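Local coordinates for SNF1-like protein kinase ssp2 (Schizosaccharomyces pombe, PDB 2QRD) that probably serves as the catalytic subunit of a fission-yeast AMP-activated protein kinase that phosphorylates other proteins, represented here by its C-terminal adenylate-sensor domain, at residues A[12-15]-A[16-20]; A[29-32]-A[33-36]; A[62-65]-A[66-69]; A[124-127]-A[128-131]. All coordinates share one frame; numbering follows the deposited sequence.

Contact 1: A[12-15]-A[16-20]; sequences KWHF and GVRCR
A local guanidinium-on-imidazole stack between R18 and H14 spans the G16 turn at the edge of the KA1-like domain, where strand 14-15 passes into strand 17-20. The two planes are 16° from parallel, their centres 4.1 Å apart. R18 CZ lies over one face of the H14 ring, displaced toward its rim, with NH2 above CD2 and NH1 above CG, while the aliphatic CG reaches CE1. With CG set between its own backbone N and carbonyl carbon (chi1 62°), H14 swings back toward the turn, and ND1 donates to F15 O from above the carbonyl plane at 3.2 Å, which helps fix the ring's rotation. Replacing the imidazole with the methyl of an alanine is likely to leave the R18 guanidinium without its stacking surface and F15 O without this donor. G16 turns the chain with a positive phi. On one side of it, H14 and F15 pair antiparallel with a strand of the SPCC1919.03c chain; on the other, V17 and C19 bond to strand 89-101 of the domain's own sheet. The far end of the arginine is tied back by a water that accepts from R18 NH2 at 2.7 Å and donates to K12 O.

Contact 2: A[29-32]-A[33-36]; sequences AVYR and ALQR
L34 folds its side chain back over the preceding turn of helix 23-37, against V30 and Y31. Its CB sits 3.5 Å from V30 O, and CG, turned anti to the carbonyl carbon (chi1 -70°), comes to 3.2 Å from the same oxygen. CD1 carries on alongside V30, 4.2 Å from CG1, the two side chains pointing the same way; Y31 CD2 approaches this methyl obliquely at 4.4 Å. CD2, the other branch, turns toward W62 and L130, while I58 of strand 57-63 also packs on L34. Beneath the side chains run successive i to i+4 backbone bonds, among them L34 N to V30 O at 2.9 Å and R36 N to R32 O at 3.0 Å. A33 shares the buried side and packs on helix 123-136. R32 and Q35 pack on I11 of the SPCC1919.03c chain. The chemistry is therefore divided around the helix: apolar groups meet the sheet and the neighbouring helix by van der Waals packing, the hydroxyl of Y31 and the guanidinium of R36 find partners outside this turn, in T42 O and S136 OG, and Q35 NE2 keeps a weak water link to R32 O.

Contact 3: A[62-65]-A[66-69]; sequences WEIP and HCKR
R69 doubles back so that its guanidinium lies against the CB edge of the P65 ring, with P65 CB 3.5 Å from the guanidinium plane and offset toward its rim. Bends at chi2 and chi3 bring this about: the chain first passes P65 O, with R69 CD 3.4 Å from P65 O, then turns until R69 NH1 stands 3.6 Å from P65 CB. The same carbonyl oxygen accepts the R69 backbone N-H, so main chain and side chain of R69 both wrap round one residue. P65 opens short helix 65-69 and R69 lies near its end; the helix follows strand 57-63, of the antiparallel sheet in this KA1-like domain, after I64 alone. I64 takes the N-cap position and P65 the first turn, where a proline's missing N-H costs no helical bond. I64 O accepts the N-H of K68, N to O 2.7 Å, almost straight at hydrogen (174°) and nearly along the C=O axis. On the buried side I64 CG2 comes to 3.4 Å from H66 ND1, the two side chains running side by side, and to 4.0 Å from C67 SG. That sulfur also lies over one face of the imidazole. H66 NE2 bonds to the backbone of the chain of another protein. At the solvent side K68 crosses E63 at about a right angle; CE approaches OE1, but K68 NZ stays 5.5 Å from E63 OE1, while E63 OE2 has a weak bond with N73.

Contact 4: A[124-127]-A[128-131]; sequences LDLC and AMLV
The flat groups that meet between 124-127 and 128-131 are backbone peptides: A128 N stands above the carbonyl plane of L124, 41° out of it, in a bond of 3.2 Å to L124 O. It belongs to the series of i to i+4 backbone bonds of helix 123-136, the C-terminal helix of the KA1-like domain. These bonds vary in length. M129 N to D125 O is weak at 3.4 Å, and the two that follow are shorter: L130 N to L126 O measures 3.0 Å and V131 N to C127 O 2.9 Å. The main side-chain pairing is L126 with M129, lying alongside each other and pointing the same way. M129 leaves the backbone with CG anti to N, and a bend at chi3 (-44°) carries CE back over the earlier turn, 3.7 Å from L126 CD1 and 4.0 Å from D125 O. L126 and L130 face the sheet, packing on W62 and on strand 74-84. A different side, with L124, A128 and V131, packs on the SPCC1919.03c chain, so the helix is sandwiched between its own sheet and a partner subunit. The carboxylate of D125 reaches another chain too, OD2 bonding to an aromatic side chain of a further protein. V131 sits tightly over the preceding turn: its CG2 branch, anti to the carbonyl carbon, comes to 3.2 Å from C127 O.

From the N terminus the contacts come in series, 1 to 4, with none nested or crossed; each joins adjoining pieces of chain, closing only a turn. Contact 1 leads the interface strand into the edge of the sheet, and the chain then enters the helix of contact 2. Contact 3 marks where strand 57-63 leaves the sheet, and contact 4 the helix that ends the chain. The last three meet in one core round W62: L34 CD2 lies 3.7 Å from W62 CZ2, and W62 CH2 3.9 Å from L130 CB. A33 CB also touches L130 CD2, joining the two helices. Contact 1 approaches contact 4 to about 4 Å between nearest atoms without touching.

Contact 1: A[12-15]-A[16-20]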
loop_
_atom_site.group_PDB
_atom_site.type_symbol
_atom_site.label_atom_id
_atom_site.label_comp_id
_atom_site.label_asym_id
_atom_site.label_seq_id
_atom_site.Cartn_x
_atom_site.Cartn_y
_atom_site.Cartn_z
ATOM N N LYS A 12 -19.552 1.946 3.712
ATOM C CA LYS A 12 -18.814 0.954 2.962
ATOM C C LYS A 12 -18.522 1.399 1.477
ATOM O O LYS A 12 -18.985 2.451 1.019
ATOM C CB LYS A 12 -19.498 -0.422 3.099
ATOM C CG LYS A 12 -20.897 -0.557 2.472
ATOM C CD LYS A 12 -21.507 -1.895 2.934
ATOM C CE LYS A 12 -22.886 -2.175 2.288
ATOM N NZ LYS A 12 -23.879 -2.724 3.293
ATOM N N TRP A 13 -17.704 0.617 0.773
ATOM C CA TRP A 13 -17.404 0.858 -0.625
ATOM C C TRP A 13 -18.633 0.552 -1.491
ATOM O O TRP A 13 -19.365 -0.412 -1.240
ATOM C CB TRP A 13 -16.237 -0.005 -1.066
ATOM C CG TRP A 13 -14.915 0.390 -0.461
ATOM C CD1 TRP A 13 -14.358 -0.113 0.663
ATOM C CD2 TRP A 13 -13.977 1.345 -0.984
ATOM N NE1 TRP A 13 -13.141 0.469 0.884
ATOM C CE2 TRP A 13 -12.879 1.364 -0.115
ATOM C CE3 TRP A 13 -13.953 2.172 -2.117
ATOM C CZ2 TRP A 13 -11.776 2.214 -0.313
ATOM C CZ3 TRP A 13 -12.864 3.011 -2.302
ATOM C CH2 TRP A 13 -11.789 3.014 -1.409
ATOM N N HIS A 14 -18.872 1.415 -2.464
ATOM C CA HIS A 14 -19.984 1.267 -3.390
ATOM C C HIS A 14 -19.444 1.653 -4.759
ATOM O O HIS A 14 -18.498 2.446 -4.849
ATOM C CB HIS A 14 -21.185 2.135 -2.983
ATOM C CG HIS A 14 -20.892 3.604 -2.981
ATOM N ND1 HIS A 14 -21.085 4.410 -4.092
ATOM C CD2 HIS A 14 -20.380 4.404 -2.022
ATOM C CE1 HIS A 14 -20.747 5.652 -3.800
ATOM N NE2 HIS A 14 -20.298 5.674 -2.555
ATOM N N PHE A 15 -19.992 1.029 -5.805
ATOM C CA PHE A 15 -19.625 1.341 -7.165
ATOM C C PHE A 15 -20.178 2.724 -7.479
ATOM O O PHE A 15 -21.235 3.107 -6.964
ATOM C CB PHE A 15 -20.166 0.294 -8.143
ATOM C CG PHE A 15 -19.296 -0.933 -8.264
ATOM C CD1 PHE A 15 -19.738 -2.172 -7.790
ATOM C CD2 PHE A 15 -18.028 -0.853 -8.839
ATOM C CE1 PHE A 15 -18.931 -3.315 -7.897
ATOM C CE2 PHE A 15 -17.209 -1.983 -8.951
ATOM C CZ PHE A 15 -17.662 -3.211 -8.474
ATOM N N GLY A 16 -19.412 3.474 -8.275
ATOM C CA GLY A 16 -19.823 4.741 -8.832
ATOM C C GLY A 16 -19.862 5.889 -7.850
ATOM O O GLY A 16 -19.232 5.835 -6.800
ATOM N N VAL A 17 -20.592 6.932 -8.246
ATOM C CA VAL A 17 -20.943 8.049 -7.398
ATOM C C VAL A 17 -22.496 8.193 -7.256
ATOM O O VAL A 17 -23.254 7.978 -8.198
ATOM C CB VAL A 17 -20.080 9.393 -7.750
ATOM C CG1 VAL A 17 -19.346 9.304 -9.079
ATOM C CG2 VAL A 17 -20.823 10.712 -7.539
ATOM N N ARG A 18 -22.935 8.479 -6.038
ATOM C CA ARG A 18 -24.352 8.631 -5.724
ATOM C C ARG A 18 -24.864 9.973 -6.221
ATOM O O ARG A 18 -24.159 10.994 -6.142
ATOM C CB ARG A 18 -24.608 8.563 -4.212
ATOM C CG ARG A 18 -24.127 7.334 -3.479
ATOM C CD ARG A 18 -24.945 7.197 -2.233
ATOM N NE ARG A 18 -24.244 6.564 -1.111
ATOM C CZ ARG A 18 -24.148 5.245 -0.905
ATOM N NH1 ARG A 18 -24.670 4.375 -1.778
ATOM N NH2 ARG A 18 -23.511 4.794 0.172
ATOM N N CYS A 19 -26.088 9.957 -6.737
ATOM C CA CYS A 19 -26.762 11.178 -7.133
ATOM C C CYS A 19 -28.218 11.088 -6.764
ATOM O O CYS A 19 -28.721 10.013 -6.461
ATOM C CB CYS A 19 -26.567 11.562 -8.627
ATOM S SG CYS A 19 -25.762 10.411 -9.718
ATOM N N ARG A 20 -28.872 12.234 -6.757
ATOM C CA ARG A 20 -30.273 12.343 -6.373
ATOM C C ARG A 20 -30.920 13.412 -7.210
ATOM O O ARG A 20 -30.234 14.215 -7.843
ATOM C CB ARG A 20 -30.416 12.693 -4.888
ATOM C CG ARG A 20 -30.369 11.481 -3.953
ATOM C CD ARG A 20 -31.115 11.741 -2.662
ATOM N NE ARG A 20 -30.241 12.157 -1.559
ATOM C CZ ARG A 20 -30.587 13.037 -0.613
ATOM N NH1 ARG A 20 -29.731 13.338 0.360
ATOM N NH2 ARG A 20 -31.781 13.633 -0.643
HETATM O O HOH W 1 -22.245 2.542 0.934
#

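Contact 2: A[29-32]-A[33-36]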
loop_
_atom_site.group_PDB
_atom_site.type_symbol
_atom_site.label_atom_id
_atom_site.label_comp_id
_atom_site.label_asym_id
_atom_site.label_seq_id
_atom_site.Cartn_x
_atom_site.Cartn_y
_atom_site.Cartn_z
ATOM N N ALA A 29 -25.494 18.018 -15.193
ATOM C CA ALA A 29 -24.384 18.249 -14.242
ATOM C C ALA A 29 -23.136 17.437 -14.585
ATOM O O ALA A 29 -22.017 17.934 -14.493
ATOM C CB ALA A 29 -24.831 17.958 -12.811
ATOM N N VAL A 30 -23.347 16.194 -15.005
ATOM C CA VAL A 30 -22.281 15.328 -15.499
ATOM C C VAL A 30 -21.580 15.919 -16.734
ATOM O O VAL A 30 -20.335 15.912 -16.807
ATOM C CB VAL A 30 -22.795 13.896 -15.810
ATOM C CG1 VAL A 30 -21.700 13.068 -16.430
ATOM C CG2 VAL A 30 -23.326 13.234 -14.561
ATOM N N TYR A 31 -22.357 16.439 -17.684
ATOM C CA TYR A 31 -21.793 17.035 -18.903
ATOM C C TYR A 31 -21.044 18.309 -18.590
ATOM O O TYR A 31 -20.013 18.605 -19.187
ATOM C CB TYR A 31 -22.887 17.337 -19.924
ATOM C CG TYR A 31 -23.187 16.204 -20.884
ATOM C CD1 TYR A 31 -24.458 15.649 -20.951
ATOM C CD2 TYR A 31 -22.203 15.691 -21.735
ATOM C CE1 TYR A 31 -24.752 14.612 -21.861
ATOM C CE2 TYR A 31 -22.487 14.638 -22.633
ATOM C CZ TYR A 31 -23.766 14.120 -22.696
ATOM O OH TYR A 31 -24.063 13.089 -23.563
ATOM N N ARG A 32 -21.569 19.066 -17.642
ATOM C CA ARG A 32 -20.914 20.292 -17.220
ATOM C C ARG A 32 -19.578 20.006 -16.527
ATOM O O ARG A 32 -18.578 20.651 -16.825
ATOM C CB ARG A 32 -21.858 21.156 -16.368
ATOM C CG ARG A 32 -22.844 21.940 -17.210
ATOM C CD ARG A 32 -23.805 22.774 -16.370
ATOM N NE ARG A 32 -24.519 23.766 -17.189
ATOM C CZ ARG A 32 -25.701 24.300 -16.883
ATOM N NH1 ARG A 32 -26.329 23.918 -15.773
ATOM N NH2 ARG A 32 -26.269 25.199 -17.696
ATOM N N ALA A 33 -19.577 19.028 -15.630
ATOM C CA ALA A 33 -18.357 18.525 -14.984
ATOM C C ALA A 33 -17.292 17.966 -15.976
ATOM O O ALA A 33 -16.102 18.244 -15.821
ATOM C CB ALA A 33 -18.729 17.460 -13.992
ATOM N N LEU A 34 -17.721 17.167 -16.964
ATOM C CA LEU A 34 -16.844 16.678 -18.035
ATOM C C LEU A 34 -16.199 17.834 -18.795
ATOM O O LEU A 34 -15.007 17.804 -19.085
ATOM C CB LEU A 34 -17.610 15.772 -19.007
ATOM C CG LEU A 34 -18.064 14.383 -18.508
ATOM C CD1 LEU A 34 -18.990 13.732 -19.552
ATOM C CD2 LEU A 34 -16.899 13.461 -18.214
ATOM N N GLN A 35 -16.981 18.872 -19.073
ATOM C CA GLN A 35 -16.501 20.003 -19.830
ATOM C C GLN A 35 -15.522 20.861 -19.019
ATOM O O GLN A 35 -14.568 21.417 -19.592
ATOM C CB GLN A 35 -17.668 20.848 -20.345
ATOM C CG GLN A 35 -17.220 22.089 -21.074
ATOM C CD GLN A 35 -18.294 23.120 -21.195
ATOM O OE1 GLN A 35 -18.867 23.299 -22.266
ATOM N NE2 GLN A 35 -18.568 23.831 -20.103
ATOM N N ARG A 36 -15.758 20.992 -17.712
ATOM C CA ARG A 36 -14.808 21.714 -16.848
ATOM C C ARG A 36 -13.496 20.952 -16.692
ATOM O O ARG A 36 -12.428 21.556 -16.643
ATOM C CB ARG A 36 -15.386 22.013 -15.471
ATOM C CG ARG A 36 -16.309 23.193 -15.430
ATOM C CD ARG A 36 -16.275 23.819 -14.056
ATOM N NE ARG A 36 -16.731 22.894 -13.017
ATOM C CZ ARG A 36 -16.420 22.994 -11.724
ATOM N NH1 ARG A 36 -15.633 23.979 -11.275
ATOM N NH2 ARG A 36 -16.909 22.108 -10.870
HETATM O O HOH W 2 -18.881 23.998 -17.387
#

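Contact 3: A[62-65]-A[66-69]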
loop_
_atom_site.group_PDB
_atom_site.type_symbol
_atom_site.label_atom_id
_atom_site.label_comp_id
_atom_site.label_asym_id
_atom_site.label_seq_id
_atom_site.Cartn_x
_atom_site.Cartn_y
_atom_site.Cartn_z
ATOM N N TRP A 62 -10.369 11.696 -22.725
ATOM C CA TRP A 62 -9.593 12.592 -21.861
ATOM C C TRP A 62 -8.137 12.573 -22.315
ATOM O O TRP A 62 -7.530 11.485 -22.481
ATOM C CB TRP A 62 -9.613 12.091 -20.413
ATOM C CG TRP A 62 -10.967 11.948 -19.731
ATOM C CD1 TRP A 62 -11.997 11.079 -20.049
ATOM C CD2 TRP A 62 -11.398 12.656 -18.571
ATOM N NE1 TRP A 62 -13.052 11.243 -19.172
ATOM C CE2 TRP A 62 -12.705 12.192 -18.250
ATOM C CE3 TRP A 62 -10.812 13.652 -17.777
ATOM C CZ2 TRP A 62 -13.434 12.692 -17.170
ATOM C CZ3 TRP A 62 -11.535 14.146 -16.684
ATOM C CH2 TRP A 62 -12.839 13.675 -16.401
ATOM N N GLU A 63 -7.568 13.762 -22.520
ATOM C CA GLU A 63 -6.130 13.869 -22.759
ATOM C C GLU A 63 -5.426 13.526 -21.440
ATOM O O GLU A 63 -5.902 13.896 -20.374
ATOM C CB GLU A 63 -5.728 15.251 -23.343
ATOM C CG GLU A 63 -6.263 15.502 -24.788
ATOM C CD GLU A 63 -5.288 16.243 -25.776
ATOM O OE1 GLU A 63 -5.174 17.505 -25.741
ATOM O OE2 GLU A 63 -4.680 15.560 -26.657
ATOM N N ILE A 64 -4.351 12.753 -21.484
ATOM C CA ILE A 64 -3.676 12.405 -20.231
ATOM C C ILE A 64 -2.661 13.487 -19.922
ATOM O O ILE A 64 -1.751 13.708 -20.699
ATOM C CB ILE A 64 -3.068 10.945 -20.221
ATOM C CG1 ILE A 64 -4.153 9.891 -20.485
ATOM C CG2 ILE A 64 -2.406 10.638 -18.892
ATOM C CD1 ILE A 64 -3.637 8.565 -20.969
ATOM N N PRO A 65 -2.830 14.193 -18.788
ATOM C CA PRO A 65 -1.960 15.329 -18.492
ATOM C C PRO A 65 -0.470 15.057 -18.602
ATOM O O PRO A 65 0.240 15.849 -19.223
ATOM C CB PRO A 65 -2.347 15.702 -17.060
ATOM C CG PRO A 65 -3.789 15.304 -16.966
ATOM C CD PRO A 65 -3.842 14.000 -17.730
ATOM N N HIS A 66 0.008 13.964 -18.013
ATOM C CA HIS A 66 1.455 13.707 -18.000
ATOM C C HIS A 66 1.958 13.389 -19.391
ATOM O O HIS A 66 3.079 13.717 -19.716
ATOM C CB HIS A 66 1.896 12.654 -16.948
ATOM C CG HIS A 66 1.710 11.222 -17.364
ATOM N ND1 HIS A 66 0.536 10.524 -17.149
ATOM C CD2 HIS A 66 2.574 10.339 -17.927
ATOM C CE1 HIS A 66 0.669 9.289 -17.606
ATOM N NE2 HIS A 66 1.898 9.152 -18.080
ATOM N N CYS A 67 1.124 12.757 -20.206
ATOM C CA CYS A 67 1.466 12.501 -21.602
ATOM C C CYS A 67 1.414 13.805 -22.418
ATOM O O CYS A 67 2.345 14.116 -23.171
ATOM C CB CYS A 67 0.514 11.460 -22.184
ATOM S SG CYS A 67 0.563 9.834 -21.375
ATOM N N LYS A 68 0.326 14.558 -22.235
ATOM C CA LYS A 68 0.120 15.875 -22.860
ATOM C C LYS A 68 1.253 16.859 -22.624
ATOM O O LYS A 68 1.554 17.661 -23.493
ATOM C CB LYS A 68 -1.200 16.516 -22.390
ATOM C CG LYS A 68 -1.511 17.858 -23.050
ATOM C CD LYS A 68 -2.722 18.517 -22.430
ATOM C CE LYS A 68 -3.034 19.837 -23.124
ATOM N NZ LYS A 68 -2.718 20.997 -22.230
ATOM N N ARG A 69 1.850 16.805 -21.435
ATOM C CA ARG A 69 2.938 17.703 -21.052
ATOM C C ARG A 69 4.214 17.374 -21.803
ATOM O O ARG A 69 5.034 18.260 -22.051
ATOM C CB ARG A 69 3.181 17.670 -19.534
ATOM C CG ARG A 69 2.720 18.942 -18.802
ATOM C CD ARG A 69 1.392 18.811 -18.030
ATOM N NE ARG A 69 1.492 17.896 -16.882
ATOM C CZ ARG A 69 0.598 17.811 -15.892
ATOM N NH1 ARG A 69 -0.475 18.596 -15.878
ATOM N NH2 ARG A 69 0.767 16.924 -14.915
#

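Contact 4: A[124-127]-A[128-131]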
loop_
_atom_site.group_PDB
_atom_site.type_symbol
_atom_site.label_atom_id
_atom_site.label_comp_id
_atom_site.label_asym_id
_atom_site.label_seq_id
_atom_site.Cartn_x
_atom_site.Cartn_y
_atom_site.Cartn_z
ATOM N N LEU A 124 -7.967 6.145 -12.546
ATOM C CA LEU A 124 -8.370 6.630 -11.235
ATOM C C LEU A 124 -7.964 8.077 -10.922
ATOM O O LEU A 124 -8.616 8.724 -10.098
ATOM C CB LEU A 124 -7.853 5.701 -10.106
ATOM C CG LEU A 124 -8.531 4.342 -9.878
ATOM C CD1 LEU A 124 -7.774 3.549 -8.818
ATOM C CD2 LEU A 124 -9.985 4.539 -9.495
ATOM N N ASP A 125 -6.878 8.572 -11.531
ATOM C CA ASP A 125 -6.494 10.002 -11.374
ATOM C C ASP A 125 -7.443 10.882 -12.159
ATOM O O ASP A 125 -7.761 11.953 -11.753
ATOM C CB ASP A 125 -5.044 10.280 -11.790
ATOM C CG ASP A 125 -4.039 9.306 -11.153
ATOM O OD1 ASP A 125 -3.492 8.470 -11.879
ATOM O OD2 ASP A 125 -3.796 9.347 -9.944
ATOM N N LEU A 126 -7.950 10.379 -13.270
ATOM C CA LEU A 126 -9.016 11.053 -14.024
ATOM C C LEU A 126 -10.412 11.056 -13.347
ATOM O O LEU A 126 -11.136 12.064 -13.409
ATOM C CB LEU A 126 -9.076 10.465 -15.424
ATOM C CG LEU A 126 -8.167 11.120 -16.494
ATOM C CD1 LEU A 126 -7.008 11.916 -16.006
ATOM C CD2 LEU A 126 -7.737 10.108 -17.550
ATOM N N CYS A 127 -10.769 9.949 -12.694
ATOM C CA CYS A 127 -11.990 9.850 -11.928
ATOM C C CYS A 127 -12.026 10.819 -10.755
ATOM O O CYS A 127 -13.094 11.320 -10.398
ATOM C CB CYS A 127 -12.146 8.438 -11.383
ATOM S SG CYS A 127 -12.567 7.160 -12.585
ATOM N N ALA A 128 -10.867 11.060 -10.135
ATOM C CA ALA A 128 -10.744 12.029 -9.051
ATOM C C ALA A 128 -10.991 13.447 -9.556
ATOM O O ALA A 128 -11.636 14.242 -8.875
ATOM C CB ALA A 128 -9.372 11.910 -8.356
ATOM N N MET A 129 -10.467 13.759 -10.738
ATOM C CA MET A 129 -10.749 14.997 -11.467
ATOM C C MET A 129 -12.270 15.191 -11.718
ATOM O O MET A 129 -12.835 16.237 -11.379
ATOM C CB MET A 129 -9.944 14.991 -12.794
ATOM C CG MET A 129 -9.521 16.360 -13.336
ATOM S SD MET A 129 -8.271 16.375 -14.712
ATOM C CE MET A 129 -7.078 15.129 -14.111
ATOM N N LEU A 130 -12.907 14.184 -12.303
ATOM C CA LEU A 130 -14.353 14.206 -12.502
ATOM C C LEU A 130 -15.087 14.475 -11.191
ATOM O O LEU A 130 -15.935 15.363 -11.113
ATOM C CB LEU A 130 -14.831 12.887 -13.111
ATOM C CG LEU A 130 -16.049 12.966 -14.033
ATOM C CD1 LEU A 130 -16.850 11.675 -13.979
ATOM C CD2 LEU A 130 -16.921 14.159 -13.670
ATOM N N VAL A 131 -14.751 13.700 -10.165
ATOM C CA VAL A 131 -15.403 13.808 -8.871
ATOM C C VAL A 131 -15.274 15.210 -8.297
ATOM O O VAL A 131 -16.253 15.755 -7.801
ATOM C CB VAL A 131 -14.922 12.704 -7.876
ATOM C CG1 VAL A 131 -15.339 13.017 -6.479
ATOM C CG2 VAL A 131 -15.478 11.335 -8.296
#